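Local coordinates for protein BAG family molecular chaperone regulator 3 (Arabidopsis thaliana, PDB 4HWF) that probably acts as a co-chaperone in programmed cell death and stress responses, binding the ATPase domain of HSP70 chaperones through its BAG domain, at residues Gln20-Ala23 with Phe24-Val27; Ile43-Leu46 with Met47-Leu50. All coordinates share one frame; numbering follows the deposited sequence.

Contact 1 (Gln20-Ala23 with Phe24-Val27). With SO4 (sulfate ion), chain C.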
loop_
_atom_site.group_PDB
_atom_site.type_symbol
_atom_site.label_atom_id
_atom_site.label_comp_id
_atom_site.label_asym_id
_atom_site.label_seq_id
_atom_site.Cartn_x
_atom_site.Cartn_y
_atom_site.Cartn_z
ATOM N N GLN A 20 11.961 -2.906 -0.432
ATOM C CA GLN A 20 12.215 -2.890 1.010
ATOM C C GLN A 20 11.315 -3.871 1.772
ATOM O O GLN A 20 11.754 -4.515 2.728
ATOM C CB GLN A 20 12.079 -1.470 1.571
ATOM C CG GLN A 20 13.106 -0.507 1.000
ATOM C CD GLN A 20 12.776 0.951 1.273
ATOM O OE1 GLN A 20 12.119 1.278 2.253
ATOM N NE2 GLN A 20 13.250 1.831 0.407
ATOM N N VAL A 21 10.057 -3.989 1.356
ATOM C CA VAL A 21 9.152 -4.951 1.986
ATOM C C VAL A 21 9.688 -6.379 1.827
ATOM O O VAL A 21 9.746 -7.128 2.796
ATOM C CB VAL A 21 7.716 -4.865 1.412
ATOM C CG1 VAL A 21 6.831 -5.941 2.034
ATOM C CG2 VAL A 21 7.111 -3.450 1.637
ATOM N N SER A 22 10.071 -6.746 0.605
ATOM C CA SER A 22 10.626 -8.080 0.338
ATOM C C SER A 22 11.811 -8.368 1.241
ATOM O O SER A 22 11.930 -9.454 1.798
ATOM C CB SER A 22 11.091 -8.207 -1.112
ATOM O OG SER A 22 10.003 -8.217 -2.002
ATOM N N ALA A 23 12.697 -7.384 1.365
ATOM C CA ALA A 23 13.883 -7.516 2.209
ATOM C C ALA A 23 13.517 -7.744 3.666
ATOM O O ALA A 23 14.100 -8.600 4.328
ATOM C CB ALA A 23 14.787 -6.292 2.062
ATOM N N PHE A 24 12.553 -6.981 4.176
ATOM C CA PHE A 24 12.056 -7.214 5.524
ATOM C C PHE A 24 11.422 -8.602 5.661
ATOM O O PHE A 24 11.601 -9.255 6.671
ATOM C CB PHE A 24 11.059 -6.133 5.970
ATOM C CG PHE A 24 11.707 -4.885 6.513
ATOM C CD1 PHE A 24 11.581 -3.675 5.845
ATOM C CD2 PHE A 24 12.446 -4.923 7.687
ATOM C CE1 PHE A 24 12.178 -2.522 6.342
ATOM C CE2 PHE A 24 13.045 -3.776 8.188
ATOM C CZ PHE A 24 12.908 -2.572 7.516
ATOM N N GLU A 25 10.672 -9.043 4.659
ATOM C CA GLU A 25 10.108 -10.393 4.705
ATOM C C GLU A 25 11.235 -11.430 4.809
ATOM O O GLU A 25 11.126 -12.411 5.529
ATOM C CB GLU A 25 9.249 -10.675 3.463
ATOM C CG GLU A 25 7.931 -9.900 3.418
ATOM C CD GLU A 25 7.156 -10.122 2.125
ATOM O OE1 GLU A 25 7.770 -10.111 1.031
ATOM O OE2 GLU A 25 5.922 -10.303 2.207
ATOM N N THR A 26 12.320 -11.199 4.082
ATOM C CA THR A 26 13.466 -12.107 4.134
ATOM C C THR A 26 14.080 -12.154 5.526
ATOM O O THR A 26 14.378 -13.230 6.026
ATOM C CB THR A 26 14.532 -11.728 3.108
ATOM O OG1 THR A 26 13.971 -11.807 1.797
ATOM C CG2 THR A 26 15.730 -12.681 3.193
ATOM N N VAL A 27 14.259 -10.991 6.158
ATOM C CA VAL A 27 14.774 -10.930 7.528
ATOM C C VAL A 27 13.940 -11.808 8.449
ATOM O O VAL A 27 14.473 -12.577 9.248
ATOM C CB VAL A 27 14.768 -9.479 8.097
ATOM C CG1 VAL A 27 15.123 -9.481 9.575
ATOM C CG2 VAL A 27 15.715 -8.574 7.309
HETATM S S SO4 C . 13.294 -15.461 1.449
HETATM O O1 SO4 C . 12.618 -14.250 1.931
HETATM O O2 SO4 C . 12.420 -16.124 0.472
HETATM O O3 SO4 C . 14.563 -15.100 0.807
HETATM O O4 SO4 C . 13.573 -16.364 2.575
#

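Contact 2 (Ile43-Leu46 with Met47-Leu50)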
loop_
_atom_site.group_PDB
_atom_site.type_symbol
_atom_site.label_atom_id
_atom_site.label_comp_id
_atom_site.label_asym_id
_atom_site.label_seq_id
_atom_site.Cartn_x
_atom_site.Cartn_y
_atom_site.Cartn_z
ATOM N N ILE A 43 4.706 1.337 5.986
ATOM C CA ILE A 43 3.292 1.456 5.662
ATOM C C ILE A 43 2.959 2.910 5.361
ATOM O O ILE A 43 2.289 3.204 4.368
ATOM C CB ILE A 43 2.402 0.935 6.805
ATOM C CG1 ILE A 43 2.432 -0.593 6.833
ATOM C CG2 ILE A 43 0.943 1.407 6.640
ATOM C CD1 ILE A 43 1.791 -1.167 8.060
ATOM N N GLU A 44 3.442 3.820 6.203
ATOM C CA GLU A 44 3.188 5.244 5.976
ATOM C C GLU A 44 3.771 5.734 4.653
ATOM O O GLU A 44 3.141 6.531 3.951
ATOM C CB GLU A 44 3.725 6.110 7.119
ATOM C CG GLU A 44 3.379 7.583 6.903
ATOM C CD GLU A 44 3.812 8.494 8.047
ATOM O OE1 GLU A 44 3.270 9.619 8.135
ATOM O OE2 GLU A 44 4.679 8.091 8.854
ATOM N N MET A 45 4.974 5.264 4.312
ATOM C CA MET A 45 5.607 5.636 3.047
ATOM C C MET A 45 4.759 5.170 1.843
ATOM O O MET A 45 4.584 5.901 0.859
ATOM C CB MET A 45 7.039 5.065 2.947
ATOM C CG MET A 45 8.087 5.663 3.940
ATOM S SD MET A 45 8.271 7.479 3.847
ATOM C CE MET A 45 7.083 8.042 5.080
ATOM N N LEU A 46 4.247 3.949 1.924
ATOM C CA LEU A 46 3.386 3.413 0.873
ATOM C C LEU A 46 2.069 4.196 0.776
ATOM O O LEU A 46 1.601 4.513 -0.314
ATOM C CB LEU A 46 3.098 1.935 1.137
ATOM C CG LEU A 46 4.262 0.975 0.835
ATOM C CD1 LEU A 46 4.053 -0.341 1.559
ATOM C CD2 LEU A 46 4.403 0.751 -0.661
ATOM N N MET A 47 1.485 4.504 1.928
ATOM C CA MET A 47 0.223 5.256 1.981
ATOM C C MET A 47 0.372 6.642 1.363
ATOM O O MET A 47 -0.526 7.118 0.652
ATOM C CB MET A 47 -0.299 5.328 3.427
ATOM C CG MET A 47 -0.836 3.982 3.932
ATOM S SD MET A 47 -2.444 3.537 3.182
ATOM C CE MET A 47 -3.464 4.828 3.934
ATOM N N ASN A 48 1.517 7.279 1.603
ATOM C CA ASN A 48 1.800 8.570 0.996
ATOM C C ASN A 48 1.832 8.513 -0.526
ATOM O O ASN A 48 1.367 9.429 -1.191
ATOM C CB ASN A 48 3.105 9.173 1.529
ATOM C CG ASN A 48 2.982 9.672 2.982
ATOM O OD1 ASN A 48 3.984 9.922 3.645
ATOM N ND2 ASN A 48 1.759 9.781 3.474
ATOM N N GLN A 49 2.394 7.443 -1.081
ATOM C CA GLN A 49 2.428 7.280 -2.531
ATOM C C GLN A 49 1.018 7.037 -3.069
ATOM O O GLN A 49 0.657 7.541 -4.124
ATOM C CB GLN A 49 3.350 6.107 -2.918
ATOM C CG GLN A 49 4.816 6.355 -2.585
ATOM C CD GLN A 49 5.319 7.638 -3.192
ATOM O OE1 GLN A 49 5.115 7.889 -4.372
ATOM N NE2 GLN A 49 5.957 8.479 -2.379
ATOM N N LEU A 50 0.236 6.260 -2.334
ATOM C CA LEU A 50 -1.135 5.944 -2.732
ATOM C C LEU A 50 -1.975 7.209 -2.791
ATOM O O LEU A 50 -2.746 7.419 -3.725
ATOM C CB LEU A 50 -1.760 4.964 -1.744
ATOM C CG LEU A 50 -3.184 4.510 -2.082
ATOM C CD1 LEU A 50 -3.229 3.763 -3.423
ATOM C CD2 LEU A 50 -3.739 3.634 -0.970
HETATM O O HOH W 1 0.856 10.021 6.421
HETATM O O HOH W 2 4.415 11.165 6.351
HETATM O O HOH W 3 6.485 7.772 0.226
#

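Contact 1 (Gln20-Ala23 with Phe24-Val27)
The ring of Phe24 meets the carbonyl oxygen of Gln20 obliquely, with Phe24 CD1 3.2 Å from Gln20 O. The ring owes this place to its first torsion (chi1 -83°), which sets CG opposite the carbonyl carbon and beside the backbone N. The same Gln20 O takes the helical bond from Phe24 N. Beyond this turn the ring packs on Leu39 and Leu42 of helix 36-57 and on Val34, a place suited to a broad apolar group; a serine here would probably open a gap beside those residues. A second flat group, the Glu25 carboxylate, turns back over the preceding turn, with Glu25 OE1 3.6 Å from Ser22 CA, while Val21 CG1 comes within 4.2 Å of Glu25 CD. A charged residue suits this exposed side. Thr26 OG1 sits between two acceptors for its single proton, 3.1 Å from Ser22 O and 2.8 Å from sulfate O1. The sulfate, probably from the crystallisation liquor, is also hydrogen-bonded by Asn29 ND2. Apolar residues facing a neighbouring helix and polar ones facing solvent make helix 3-29 a typical amphipathic member of the three-helix BAG bundle.

Contact 2 (Ile43-Leu46 with Met47-Leu50)
Residues Ile43-Leu46 hand their carbonyls to the amides of Met47-Leu50 in regular alpha-helical i to i+4 steps, from Met47 N to Ile43 O at 2.9 Å to a weak bond from Gln49 N to Met45 O at 3.3 Å. Ile43 and Met47 lie alongside each other and point the same way, Ile43 CG2 being 4.1 Å from Met47 CG; the branched and the flexible chain make a small apolar patch. One residue further along, Glu44 and Asn48 slant across each other, carboxylate and amide planes 58° apart. Two waters join them: both donate to Glu44 OE1, one accepting from Asn48 ND2 at 3.1 Å and the other donating to Asn48 OD1 at 3.0 Å, so both ends of the amide are used. This is the solvent side of the middle helix of a three-helix bundle, where polar side chains suit a wet surface; on other sides Leu46 packs on Leu17 of helix 3-29 and Leu50 on Gln69 and Arg72 of helix 62-86. Met45, folded about its CB-CG and CG-SD bonds (chi2 -56°), carries CE to 3.9 Å from Asn48 OD1. A third water donates to Met45 O and accepts from Gln49 NE2, while the Gln49 side chain touches Ile10, Glu13 and Val14.

Contact 1 lies near the end of helix 3-29, and contact 2 follows it in the chain, in the middle of helix 36-57. Their centres are about 17 Å apart and their nearest atoms about 4 Å, without touching. Helix-helix packing links them indirectly: Leu42, just before contact 2, takes Gln20, Val21 and Phe24 of contact 1, and Leu46 of contact 2 reaches back to Leu17 on the first helix. The centre of contact 2 is about 6 Å from the centre of the chain, that of contact 1 about 15 Å, and contact 2 also reaches helix 62-86 through Leu50. The sulfate lies beside contact 1, on the side of Thr26.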